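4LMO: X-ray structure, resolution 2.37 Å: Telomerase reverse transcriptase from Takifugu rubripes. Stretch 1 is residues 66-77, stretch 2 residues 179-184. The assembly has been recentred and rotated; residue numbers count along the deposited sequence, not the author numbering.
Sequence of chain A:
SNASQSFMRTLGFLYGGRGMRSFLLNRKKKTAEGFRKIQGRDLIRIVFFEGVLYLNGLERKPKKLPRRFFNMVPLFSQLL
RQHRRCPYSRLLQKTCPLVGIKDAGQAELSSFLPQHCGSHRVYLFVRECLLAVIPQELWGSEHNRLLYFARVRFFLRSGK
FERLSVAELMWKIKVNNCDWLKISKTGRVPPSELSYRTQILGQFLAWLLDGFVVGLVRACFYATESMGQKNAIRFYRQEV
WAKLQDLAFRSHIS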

# COMPACT_ATOMS: atom_id res chain seq x y z
N PRO A 66 0.62 21.51 13.16
CA PRO A 66 -0.55 22.13 13.79
C PRO A 66 -1.18 21.19 14.82
O PRO A 66 -0.99 19.97 14.74
CB PRO A 66 -1.51 22.35 12.62
CG PRO A 66 -0.62 22.46 11.43
CD PRO A 66 0.52 21.52 11.69
N ARG A 67 -1.93 21.75 15.77
CA ARG A 67 -2.49 20.96 16.87
C ARG A 67 -3.35 19.79 16.37
O ARG A 67 -3.27 18.69 16.92
CB ARG A 67 -3.29 21.85 17.83
CG ARG A 67 -3.45 21.25 19.22
CD ARG A 67 -4.42 22.04 20.08
NE ARG A 67 -4.84 21.26 21.25
CZ ARG A 67 -5.96 20.53 21.31
NH1 ARG A 67 -6.79 20.47 20.27
NH2 ARG A 67 -6.24 19.86 22.42
N ARG A 68 -4.14 20.04 15.33
CA ARG A 68 -5.00 19.03 14.71
C ARG A 68 -4.21 17.81 14.26
O ARG A 68 -4.58 16.67 14.55
CB ARG A 68 -5.76 19.63 13.52
CG ARG A 68 -7.01 18.87 13.11
CD ARG A 68 -7.52 19.28 11.74
NE ARG A 68 -8.10 20.63 11.72
CZ ARG A 68 -9.40 20.90 11.83
NH1 ARG A 68 -10.29 19.92 11.99
NH2 ARG A 68 -9.81 22.16 11.79
N PHE A 69 -3.10 18.06 13.56
CA PHE A 69 -2.26 16.99 13.03
C PHE A 69 -1.28 16.43 14.06
O PHE A 69 -0.87 15.28 13.97
CB PHE A 69 -1.53 17.46 11.77
CG PHE A 69 -2.45 17.74 10.61
CD1 PHE A 69 -3.04 18.99 10.45
CD2 PHE A 69 -2.74 16.74 9.68
CE1 PHE A 69 -3.90 19.25 9.38
CE2 PHE A 69 -3.59 16.99 8.61
CZ PHE A 69 -4.17 18.25 8.47
N PHE A 70 -0.93 17.26 15.05
CA PHE A 70 -0.09 16.81 16.16
C PHE A 70 -0.78 15.72 16.99
O PHE A 70 -0.13 14.78 17.45
CB PHE A 70 0.32 17.98 17.07
CG PHE A 70 1.17 17.56 18.24
CD1 PHE A 70 0.63 17.53 19.53
CD2 PHE A 70 2.49 17.18 18.06
CE1 PHE A 70 1.41 17.14 20.61
CE2 PHE A 70 3.28 16.79 19.14
CZ PHE A 70 2.73 16.76 20.41
N ASN A 71 -2.09 15.85 17.16
CA ASN A 71 -2.86 14.87 17.92
C ASN A 71 -3.01 13.52 17.22
O ASN A 71 -3.38 12.53 17.85
CB ASN A 71 -4.23 15.45 18.30
CG ASN A 71 -4.13 16.56 19.32
OD1 ASN A 71 -4.86 17.55 19.24
ND2 ASN A 71 -3.23 16.41 20.30
N MET A 72 -2.70 13.49 15.92
CA MET A 72 -2.77 12.26 15.12
C MET A 72 -1.50 11.42 15.24
O MET A 72 -1.50 10.25 14.86
CB MET A 72 -3.02 12.59 13.65
CG MET A 72 -4.23 13.47 13.36
SD MET A 72 -4.29 13.88 11.60
CE MET A 72 -5.56 15.15 11.59
N VAL A 73 -0.43 12.02 15.77
CA VAL A 73 0.87 11.34 15.89
C VAL A 73 0.79 9.94 16.52
O VAL A 73 1.33 8.99 15.94
CB VAL A 73 1.92 12.23 16.62
CG1 VAL A 73 3.19 11.43 16.93
CG2 VAL A 73 2.27 13.45 15.78
N PRO A 74 0.12 9.80 17.69
CA PRO A 74 0.04 8.48 18.34
C PRO A 74 -0.60 7.40 17.47
O PRO A 74 -0.15 6.26 17.48
CB PRO A 74 -0.83 8.76 19.57
CG PRO A 74 -0.61 10.20 19.87
CD PRO A 74 -0.51 10.84 18.52
N LEU A 75 -1.64 7.78 16.72
CA LEU A 75 -2.35 6.85 15.84
C LEU A 75 -1.51 6.38 14.67
O LEU A 75 -1.56 5.21 14.29
CB LEU A 75 -3.64 7.47 15.33
CG LEU A 75 -4.88 7.31 16.20
CD1 LEU A 75 -6.08 8.01 15.56
CD2 LEU A 75 -5.17 5.84 16.44
N PHE A 76 -0.75 7.31 14.09
CA PHE A 76 0.09 7.00 12.94
C PHE A 76 1.38 6.30 13.37
O PHE A 76 1.94 5.51 12.61
CB PHE A 76 0.35 8.25 12.10
CG PHE A 76 -0.81 8.64 11.23
CD1 PHE A 76 -0.90 8.19 9.92
CD2 PHE A 76 -1.83 9.45 11.73
CE1 PHE A 76 -1.97 8.55 9.11
CE2 PHE A 76 -2.91 9.81 10.92
CZ PHE A 76 -2.98 9.36 9.61
N SER A 77 1.83 6.58 14.60
CA SER A 77 2.92 5.83 15.22
C SER A 77 2.49 4.39 15.41
O SER A 77 3.27 3.46 15.17
CB SER A 77 3.31 6.45 16.56
OG SER A 77 3.72 7.79 16.42
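Stretch 2 (179-184) DWLKIS

Packing of the segment D179–S184 against P66–S77 of the same chain, two stretches at least 104 residues apart in sequence wherever they touch. Stretch 2 opens with a short 3-10 segment, D179–L181, and then continues as loop. Stretch 1 is helical from R67, passes through a type I beta turn from F70 to V73, and is helical again toward S77. The two run in opposite senses: W180 lies beside M72 (CA to CA 6.5 Å), and I183 lies beside R68 (CA to CA 5.8 Å), so moving forward along stretch 2 means moving back along stretch 1. Together they bury 431 Å², both sides summed.

D179 does not touch stretch 1. D179 O accepts a hydrogen bond from K182 N (2.9 Å), which closes the 3-10 turn, and its side chain forms a salt bridge with K182, K182 NZ to D179 OD1 3.0 Å.

W180 points toward stretch 1 and, with chi1 in the p well, meets three of its side chains. The sulfur of M72 lies at the edge of the indole, M72 SD to W180 CE3 3.6 Å, and 4.8 Å from the centroid of the six-membered ring, 88° off its normal; this is an in-plane sulfur-aromatic contact, not one over the ring face. M72 CE also reaches the backbone at W180 O (3.5 Å). L75 packs at the base of the W180 side chain, L75 CD1 to W180 CB 3.9 Å, while F76 meets the far ring, F76 CE2 to W180 CZ3 4.3 Å, with that tryptophan atom near the plane of the phenylalanine ring.

L181 turns its CA-to-CB bond away, leaving its backbone to make the contact. R68 NH1 donates to L181 O at 2.9 Å with an N-H...acceptor angle of 159°, the one hydrogen bond between the stretches. The carbonyl lies near the guanidinium plane, where an N-H can point at it. The R68 CA-to-CB bond points sideways, but an extended chi1 and chi2 (both t) carry the guanidinium across.

K182 also points away, and only its backbone comes close, K182 CA to R68 NH1 4.2 Å. I183 turns back toward stretch 1 and covers the same arginine: I183 CG1 lies over one face of the guanidinium, 3.7 Å from R68 NH2, so R68 bonds in its plane and is packed on one face. I183 CG2 meets the edge of a second guanidinium, 4.2 Å from R67 NH1. S184 points sideways and makes no contact.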

# COMPACT_ATOMS: atom_id res chain seq x y z
N ASP A 179 -13.32 10.81 14.50
CA ASP A 179 -12.99 11.77 15.55
C ASP A 179 -11.60 12.37 15.37
O ASP A 179 -11.37 13.53 15.74
CB ASP A 179 -13.08 11.11 16.93
CG ASP A 179 -14.50 11.02 17.47
OD1 ASP A 179 -15.47 11.15 16.69
OD2 ASP A 179 -14.65 10.81 18.70
N TRP A 180 -10.69 11.59 14.79
CA TRP A 180 -9.29 11.98 14.64
C TRP A 180 -9.07 13.14 13.71
O TRP A 180 -7.97 13.70 13.64
CB TRP A 180 -8.45 10.78 14.21
CG TRP A 180 -8.74 10.27 12.82
CD1 TRP A 180 -9.70 9.34 12.44
CD2 TRP A 180 -8.07 10.65 11.57
NE1 TRP A 180 -9.67 9.12 11.09
CE2 TRP A 180 -8.72 9.87 10.50
CE3 TRP A 180 -7.04 11.52 11.23
CZ2 TRP A 180 -8.33 9.98 9.17
CZ3 TRP A 180 -6.66 11.62 9.89
CH2 TRP A 180 -7.29 10.86 8.89
N LEU A 181 -10.12 13.53 12.98
CA LEU A 181 -10.08 14.68 12.08
C LEU A 181 -10.37 15.98 12.82
O LEU A 181 -10.06 17.07 12.33
CB LEU A 181 -11.11 14.52 10.96
CG LEU A 181 -11.00 13.38 9.94
CD1 LEU A 181 -12.26 13.32 9.09
CD2 LEU A 181 -9.77 13.54 9.06
N LYS A 182 -10.97 15.86 14.00
CA LYS A 182 -11.58 17.00 14.70
C LYS A 182 -10.66 17.65 15.73
O LYS A 182 -9.81 17.00 16.33
CB LYS A 182 -12.87 16.56 15.39
CG LYS A 182 -13.84 15.79 14.51
CD LYS A 182 -14.96 15.18 15.34
CE LYS A 182 -15.91 14.37 14.47
NZ LYS A 182 -16.80 13.49 15.27
N ILE A 183 -10.86 18.95 15.94
CA ILE A 183 -10.26 19.68 17.05
C ILE A 183 -11.30 20.06 18.11
O ILE A 183 -10.95 20.58 19.17
CB ILE A 183 -9.50 20.96 16.60
CG1 ILE A 183 -10.21 21.64 15.42
CG2 ILE A 183 -8.06 20.62 16.25
CD1 ILE A 183 -11.24 22.68 15.82
N SER A 184 -12.56 19.79 17.82
CA SER A 184 -13.66 20.16 18.70
C SER A 184 -14.90 19.31 18.45
O SER A 184 -15.27 19.06 17.30
CB SER A 184 -14.00 21.65 18.52
OG SER A 184 -14.89 22.10 19.52